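Local coordinates for protein vestitone reductase (Medicago sativa, PDB 2P4H) that reduces (3R)-vestitone stereospecifically with NADPH, the penultimate step in the biosynthesis of the phytoalexin medicarpin, at residues K19-E23 and N24-V28; Q261-S264 and A265-E269. All coordinates share one frame; numbering follows the deposited sequence.

Contact 1: K19-E23 and N24-V28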
ATOM      1  N   LYS A  19       6.429  12.024   3.512  1.00 14.35           N
ATOM      2  CA  LYS A  19       7.828  12.368   3.273  1.00 14.12           C
ATOM      3  C   LYS A  19       8.005  12.760   1.804  1.00 14.82           C
ATOM      4  O   LYS A  19       8.586  13.802   1.483  1.00 15.61           O
ATOM      5  CB  LYS A  19       8.709  11.158   3.605  1.00 14.30           C
ATOM      6  CG  LYS A  19      10.174  11.298   3.238  1.00 16.03           C
ATOM      7  CD  LYS A  19      10.927  10.023   3.599  1.00 16.95           C
ATOM      8  CE  LYS A  19      12.392  10.077   3.186  1.00 19.13           C
ATOM      9  NZ  LYS A  19      12.569  10.119   1.711  1.00 20.62           N
ATOM     10  N   SER A  20       7.485  11.919   0.917  1.00 14.31           N
ATOM     11  CA  SER A  20       7.568  12.131  -0.521  1.00 14.23           C
ATOM     12  C   SER A  20       6.878  13.415  -0.975  1.00 13.57           C
ATOM     13  O   SER A  20       7.425  14.176  -1.777  1.00 15.32           O
ATOM     14  CB  SER A  20       6.952  10.933  -1.248  1.00 14.22           C
ATOM     15  OG  SER A  20       6.852  11.163  -2.641  1.00 18.56           O
ATOM     16  N   LEU A  21       5.673  13.653  -0.474  1.00 13.43           N
ATOM     17  CA  LEU A  21       4.932  14.853  -0.845  1.00 13.24           C
ATOM     18  C   LEU A  21       5.698  16.114  -0.464  1.00 14.31           C
ATOM     19  O   LEU A  21       5.785  17.058  -1.248  1.00 15.48           O
ATOM     20  CB  LEU A  21       3.558  14.853  -0.170  1.00 13.24           C
ATOM     21  CG  LEU A  21       2.513  13.926  -0.797  1.00 14.49           C
ATOM     22  CD1 LEU A  21       1.321  13.780   0.138  1.00 14.52           C
ATOM     23  CD2 LEU A  21       2.078  14.492  -2.147  1.00 15.50           C
ATOM     24  N   LEU A  22       6.257  16.126   0.740  1.00 15.10           N
ATOM     25  CA  LEU A  22       7.005  17.285   1.199  1.00 16.22           C
ATOM     26  C   LEU A  22       8.253  17.501   0.347  1.00 17.24           C
ATOM     27  O   LEU A  22       8.601  18.638   0.023  1.00 19.61           O
ATOM     28  CB  LEU A  22       7.377  17.117   2.674  1.00 16.20           C
ATOM     29  CG  LEU A  22       6.204  17.159   3.663  1.00 16.66           C
ATOM     30  CD1 LEU A  22       6.696  16.811   5.054  1.00 16.65           C
ATOM     31  CD2 LEU A  22       5.562  18.542   3.656  1.00 16.76           C
ATOM     32  N   GLU A  23       8.919  16.414  -0.030  1.00 17.33           N
ATOM     33  CA  GLU A  23      10.123  16.512  -0.852  1.00 18.29           C
ATOM     34  C   GLU A  23       9.795  17.042  -2.241  1.00 19.32           C
ATOM     35  O   GLU A  23      10.627  17.691  -2.878  1.00 21.45           O
ATOM     36  CB  GLU A  23      10.790  15.143  -1.003  1.00 20.07           C
ATOM     37  CG  GLU A  23      11.148  14.462   0.301  1.00 22.07           C
ATOM     38  CD  GLU A  23      11.761  13.092   0.086  1.00 22.21           C
ATOM     39  OE1 GLU A  23      11.324  12.388  -0.849  1.00 24.40           O
ATOM     40  OE2 GLU A  23      12.666  12.718   0.858  1.00 24.22           O
ATOM     41  N   ASN A  24       8.580  16.765  -2.706  1.00 19.18           N
ATOM     42  CA  ASN A  24       8.155  17.184  -4.034  1.00 20.20           C
ATOM     43  C   ASN A  24       7.432  18.524  -4.125  1.00 20.22           C
ATOM     44  O   ASN A  24       6.810  18.828  -5.144  1.00 22.28           O
ATOM     45  CB  ASN A  24       7.312  16.078  -4.671  1.00 20.95           C
ATOM     46  CG  ASN A  24       8.163  14.926  -5.181  1.00 23.42           C
ATOM     47  OD1 ASN A  24       8.892  15.069  -6.164  1.00 27.33           O
ATOM     48  ND2 ASN A  24       8.087  13.785  -4.508  1.00 23.34           N
ATOM     49  N   GLY A  25       7.511  19.320  -3.064  1.00 20.12           N
ATOM     50  CA  GLY A  25       6.897  20.636  -3.084  1.00 19.66           C
ATOM     51  C   GLY A  25       5.453  20.797  -2.652  1.00 20.01           C
ATOM     52  O   GLY A  25       4.894  21.884  -2.783  1.00 20.09           O
ATOM     53  N   TYR A  26       4.835  19.736  -2.145  1.00 18.44           N
ATOM     54  CA  TYR A  26       3.451  19.832  -1.700  1.00 17.97           C
ATOM     55  C   TYR A  26       3.356  20.137  -0.211  1.00 17.36           C
ATOM     56  O   TYR A  26       4.318  19.952   0.536  1.00 17.93           O
ATOM     57  CB  TYR A  26       2.701  18.516  -1.937  1.00 18.00           C
ATOM     58  CG  TYR A  26       2.416  18.170  -3.377  1.00 18.54           C
ATOM     59  CD1 TYR A  26       3.372  17.536  -4.171  1.00 18.73           C
ATOM     60  CD2 TYR A  26       1.171  18.449  -3.940  1.00 19.84           C
ATOM     61  CE1 TYR A  26       3.091  17.185  -5.491  1.00 20.65           C
ATOM     62  CE2 TYR A  26       0.881  18.105  -5.253  1.00 21.72           C
ATOM     63  CZ  TYR A  26       1.842  17.473  -6.022  1.00 21.40           C
ATOM     64  OH  TYR A  26       1.542  17.123  -7.318  1.00 24.17           O
ATOM     65  N   SER A  27       2.190  20.623   0.207  1.00 17.70           N
ATOM     66  CA  SER A  27       1.928  20.868   1.615  1.00 18.06           C
ATOM     67  C   SER A  27       1.064  19.662   1.986  1.00 16.74           C
ATOM     68  O   SER A  27       0.432  19.061   1.110  1.00 17.08           O
ATOM     69  CB  SER A  27       1.180  22.190   1.828  1.00 18.18           C
ATOM     70  OG  SER A  27       0.017  22.288   1.028  1.00 22.05           O
ATOM     71  N   VAL A  28       1.027  19.303   3.263  1.00 16.74           N
ATOM     72  CA  VAL A  28       0.280  18.119   3.671  1.00 15.10           C
ATOM     73  C   VAL A  28      -0.593  18.239   4.913  1.00 15.23           C
ATOM     74  O   VAL A  28      -0.173  18.784   5.932  1.00 15.84           O
ATOM     75  CB  VAL A  28       1.258  16.942   3.910  1.00 15.49           C
ATOM     76  CG1 VAL A  28       0.498  15.691   4.322  1.00 16.17           C
ATOM     77  CG2 VAL A  28       2.078  16.689   2.657  1.00 15.85           C
TER
HETATM   78  O   HOH W   1       6.975  20.832   0.232  1.00 22.56           O
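Tyr26 N bonds back to Leu21 O (3.0 Å), and Gly25 N makes a weak bond to Leu22 O: a Schellman motif ending helix 12-23 and turning the chain into strand 27-31, within the first beta-alpha-beta unit of the Rossmann domain. Gly25 is the C-prime residue, with a positive phi of 89° that would jam a side chain against the preceding carbonyl. Asn24, just after the helix, adds a side-chain bond to its last turn. With CG beside the backbone N (chi1 -77°), its amide folds back, and ND2 donates a bent hydrogen bond to Ser20 O (2.8 Å, N-H...O 140°) from above the carbonyl plane; Asn24 N donates to Ser20 O from the opposite face (3.0 Å). With an alanine here, Ser20 O would probably keep the backbone donor but lose the one from the side chain, leaving the turn less firmly tied to the helix. The side chains of Leu21 and Leu22 make the apolar part. Leu21 CD2 sits over a face of the Tyr26 ring in a CH-pi contact, 4.2 Å from its centroid, while Leu21 CB meets Val28 CG2 at 3.7 Å. Beyond the segments, Val4 touches both Leu21 and Tyr26, whose hydroxyl bonds Glu239. Leu22 CD2 also approaches Val28 CG2. Beside it, a water bridges the last helical turn and the residue after Gly25, donating to Leu22 O (2.7 Å) and Tyr26 O (2.8 Å).

Contact 2: Q261-S264 and A265-E269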
ATOM      1  N   GLN A 261      18.909 -16.479  -4.609  1.00 11.55           N
ATOM      2  CA  GLN A 261      20.078 -16.221  -5.441  1.00 11.74           C
ATOM      3  C   GLN A 261      20.517 -14.765  -5.361  1.00 12.84           C
ATOM      4  O   GLN A 261      21.708 -14.476  -5.243  1.00 13.82           O
ATOM      5  CB  GLN A 261      19.802 -16.619  -6.893  1.00 11.75           C
ATOM      6  CG  GLN A 261      19.560 -18.113  -7.054  1.00 11.03           C
ATOM      7  CD  GLN A 261      19.467 -18.550  -8.501  1.00 11.41           C
ATOM      8  OE1 GLN A 261      18.836 -17.886  -9.321  1.00 12.65           O
ATOM      9  NE2 GLN A 261      20.081 -19.684  -8.816  1.00 11.87           N
ATOM     10  N   LEU A 262      19.563 -13.844  -5.407  1.00 12.50           N
ATOM     11  CA  LEU A 262      19.887 -12.425  -5.339  1.00 13.22           C
ATOM     12  C   LEU A 262      20.518 -12.061  -4.000  1.00 13.57           C
ATOM     13  O   LEU A 262      21.596 -11.469  -3.951  1.00 14.18           O
ATOM     14  CB  LEU A 262      18.622 -11.582  -5.562  1.00 15.48           C
ATOM     15  CG  LEU A 262      18.738 -10.049  -5.535  1.00 18.31           C
ATOM     16  CD1 LEU A 262      17.459  -9.451  -6.093  1.00 20.18           C
ATOM     17  CD2 LEU A 262      18.981  -9.539  -4.124  1.00 22.26           C
ATOM     18  N   LEU A 263      19.847 -12.415  -2.910  1.00 13.20           N
ATOM     19  CA  LEU A 263      20.349 -12.082  -1.585  1.00 13.19           C
ATOM     20  C   LEU A 263      21.654 -12.780  -1.210  1.00 13.23           C
ATOM     21  O   LEU A 263      22.498 -12.196  -0.525  1.00 13.50           O
ATOM     22  CB  LEU A 263      19.269 -12.368  -0.537  1.00 13.98           C
ATOM     23  CG  LEU A 263      17.965 -11.588  -0.746  1.00 14.43           C
ATOM     24  CD1 LEU A 263      16.948 -11.998   0.307  1.00 14.85           C
ATOM     25  CD2 LEU A 263      18.237 -10.090  -0.674  1.00 16.63           C
ATOM     26  N   SER A 264      21.834 -14.020  -1.657  1.00 13.76           N
ATOM     27  CA  SER A 264      23.057 -14.750  -1.338  1.00 13.90           C
ATOM     28  C   SER A 264      24.273 -14.088  -1.976  1.00 13.49           C
ATOM     29  O   SER A 264      25.343 -14.019  -1.372  1.00 14.39           O
ATOM     30  CB  SER A 264      22.962 -16.200  -1.819  1.00 14.33           C
ATOM     31  OG  SER A 264      21.955 -16.907  -1.117  1.00 15.54           O
ATOM     32  N   ALA A 265      24.100 -13.593  -3.194  1.00 13.96           N
ATOM     33  CA  ALA A 265      25.191 -12.947  -3.908  1.00 12.87           C
ATOM     34  C   ALA A 265      25.502 -11.549  -3.383  1.00 13.99           C
ATOM     35  O   ALA A 265      26.667 -11.174  -3.243  1.00 15.49           O
ATOM     36  CB  ALA A 265      24.867 -12.883  -5.400  1.00 14.04           C
ATOM     37  N   LYS A 266      24.465 -10.781  -3.070  1.00 13.82           N
ATOM     38  CA  LYS A 266      24.662  -9.415  -2.599  1.00 15.29           C
ATOM     39  C   LYS A 266      24.955  -9.262  -1.109  1.00 15.16           C
ATOM     40  O   LYS A 266      25.589  -8.288  -0.706  1.00 17.11           O
ATOM     41  CB  LYS A 266      23.450  -8.555  -2.974  1.00 16.55           C
ATOM     42  CG  LYS A 266      23.135  -8.532  -4.466  1.00 20.77           C
ATOM     43  CD  LYS A 266      24.337  -8.102  -5.297  1.00 24.83           C
ATOM     44  CE  LYS A 266      24.015  -8.137  -6.787  1.00 26.72           C
ATOM     45  NZ  LYS A 266      25.206  -7.820  -7.629  1.00 28.81           N
ATOM     46  N   TYR A 267      24.504 -10.214  -0.297  1.00 14.27           N
ATOM     47  CA  TYR A 267      24.717 -10.142   1.149  1.00 14.27           C
ATOM     48  C   TYR A 267      25.296 -11.441   1.699  1.00 16.17           C
ATOM     49  O   TYR A 267      24.637 -12.160   2.447  1.00 16.12           O
ATOM     50  CB  TYR A 267      23.392  -9.822   1.852  1.00 14.26           C
ATOM     51  CG  TYR A 267      22.693  -8.614   1.275  1.00 13.31           C
ATOM     52  CD1 TYR A 267      23.077  -7.321   1.628  1.00 15.32           C
ATOM     53  CD2 TYR A 267      21.691  -8.767   0.317  1.00 13.60           C
ATOM     54  CE1 TYR A 267      22.481  -6.208   1.036  1.00 14.48           C
ATOM     55  CE2 TYR A 267      21.095  -7.667  -0.282  1.00 14.72           C
ATOM     56  CZ  TYR A 267      21.494  -6.392   0.078  1.00 13.80           C
ATOM     57  OH  TYR A 267      20.922  -5.303  -0.537  1.00 17.39           O
ATOM     58  N   PRO A 268      26.549 -11.751   1.338  1.00 18.64           N
ATOM     59  CA  PRO A 268      27.212 -12.973   1.802  1.00 18.89           C
ATOM     60  C   PRO A 268      27.371 -13.039   3.322  1.00 20.02           C
ATOM     61  O   PRO A 268      27.631 -14.106   3.878  1.00 21.96           O
ATOM     62  CB  PRO A 268      28.554 -12.932   1.073  1.00 19.68           C
ATOM     63  CG  PRO A 268      28.818 -11.471   0.941  1.00 21.16           C
ATOM     64  CD  PRO A 268      27.466 -10.935   0.524  1.00 18.23           C
ATOM     65  N   GLU A 269      27.199 -11.902   3.989  1.00 20.91           N
ATOM     66  CA  GLU A 269      27.332 -11.839   5.444  1.00 20.87           C
ATOM     67  C   GLU A 269      26.201 -12.551   6.184  1.00 22.06           C
ATOM     68  O   GLU A 269      26.314 -12.830   7.377  1.00 23.42           O
ATOM     69  CB  GLU A 269      27.396 -10.382   5.914  1.00 21.23           C
ATOM     70  CG  GLU A 269      26.199  -9.538   5.492  1.00 20.52           C
ATOM     71  CD  GLU A 269      26.443  -8.773   4.201  1.00 20.25           C
ATOM     72  OE1 GLU A 269      27.070  -9.331   3.280  1.00 20.78           O
ATOM     73  OE2 GLU A 269      25.998  -7.610   4.105  1.00 23.15           O
TER
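The Tyr267 ring meets Leu263 one helical turn back through both backbone and side chain. Leu263 O lies at the ring's edge, near its plane, 3.6 Å from CD2 of Tyr267, and the methyl Leu263 CD2 touches Tyr267 CE2 at 3.8 Å as the two side chains pass at a slant. Glu269 OE2 is also at the edge and in plane, 3.8 Å from Tyr267 CD1. The ring is placed by chi1 of -52°, which sets CG beside the backbone N and keeps the tyrosine close to the carbonyl that this N-H uses: Tyr267 N to Leu263 O is 2.8 Å. At the far end of the ring, the hydroxyl bonds Asp310 of helix 305-319, whose Ile313 touches the Tyr267 side chain and whose Phe309 touches Leu263. Two backbone bonds of the same i to i+4 series precede that of Tyr267 N. Lys266 N meets Leu262 O at 3.1 Å in the carbonyl plane, whereas Ala265 N, 3.3 Å from Gln261 O, donates from 33° out of the carbonyl plane. Lys266 CG also rests against Leu262 O (3.4 Å), after which the lysine chain bends and leads away. Ser264 OG turns back to bond Ser260 O. Tyr267 is the first residue beyond helical angles, and Pro268, whose nitrogen has no hydrogen, cannot donate the next bond. This is the C-terminal end of helix 256-266, its i to i+4 bonding closed by an aromatic residue packed against the C-terminal helix 305-319.

How the contacts relate
Both contacts are local ends of helices, in series along the chain, with centres about 34 Å apart and no touch between them. Contact 1 is mostly buried and joins helix 12-23 to strand 27-31 of the seven-stranded parallel sheet; its Val28 side chain lies about 8 Å from that of Gly9, a predicted NADP(+)-binding residue. Contact 2 is only partly buried, holds a single helix, 256-266, and lies away from the annotated sites. The chemistry follows: a glycine at positive phi turns the chain at contact 1, with a side-chain amide and a water bridging across the turn, whereas contact 2 ends with plain i to i+4 bonds, the last at Tyr267, just before a proline.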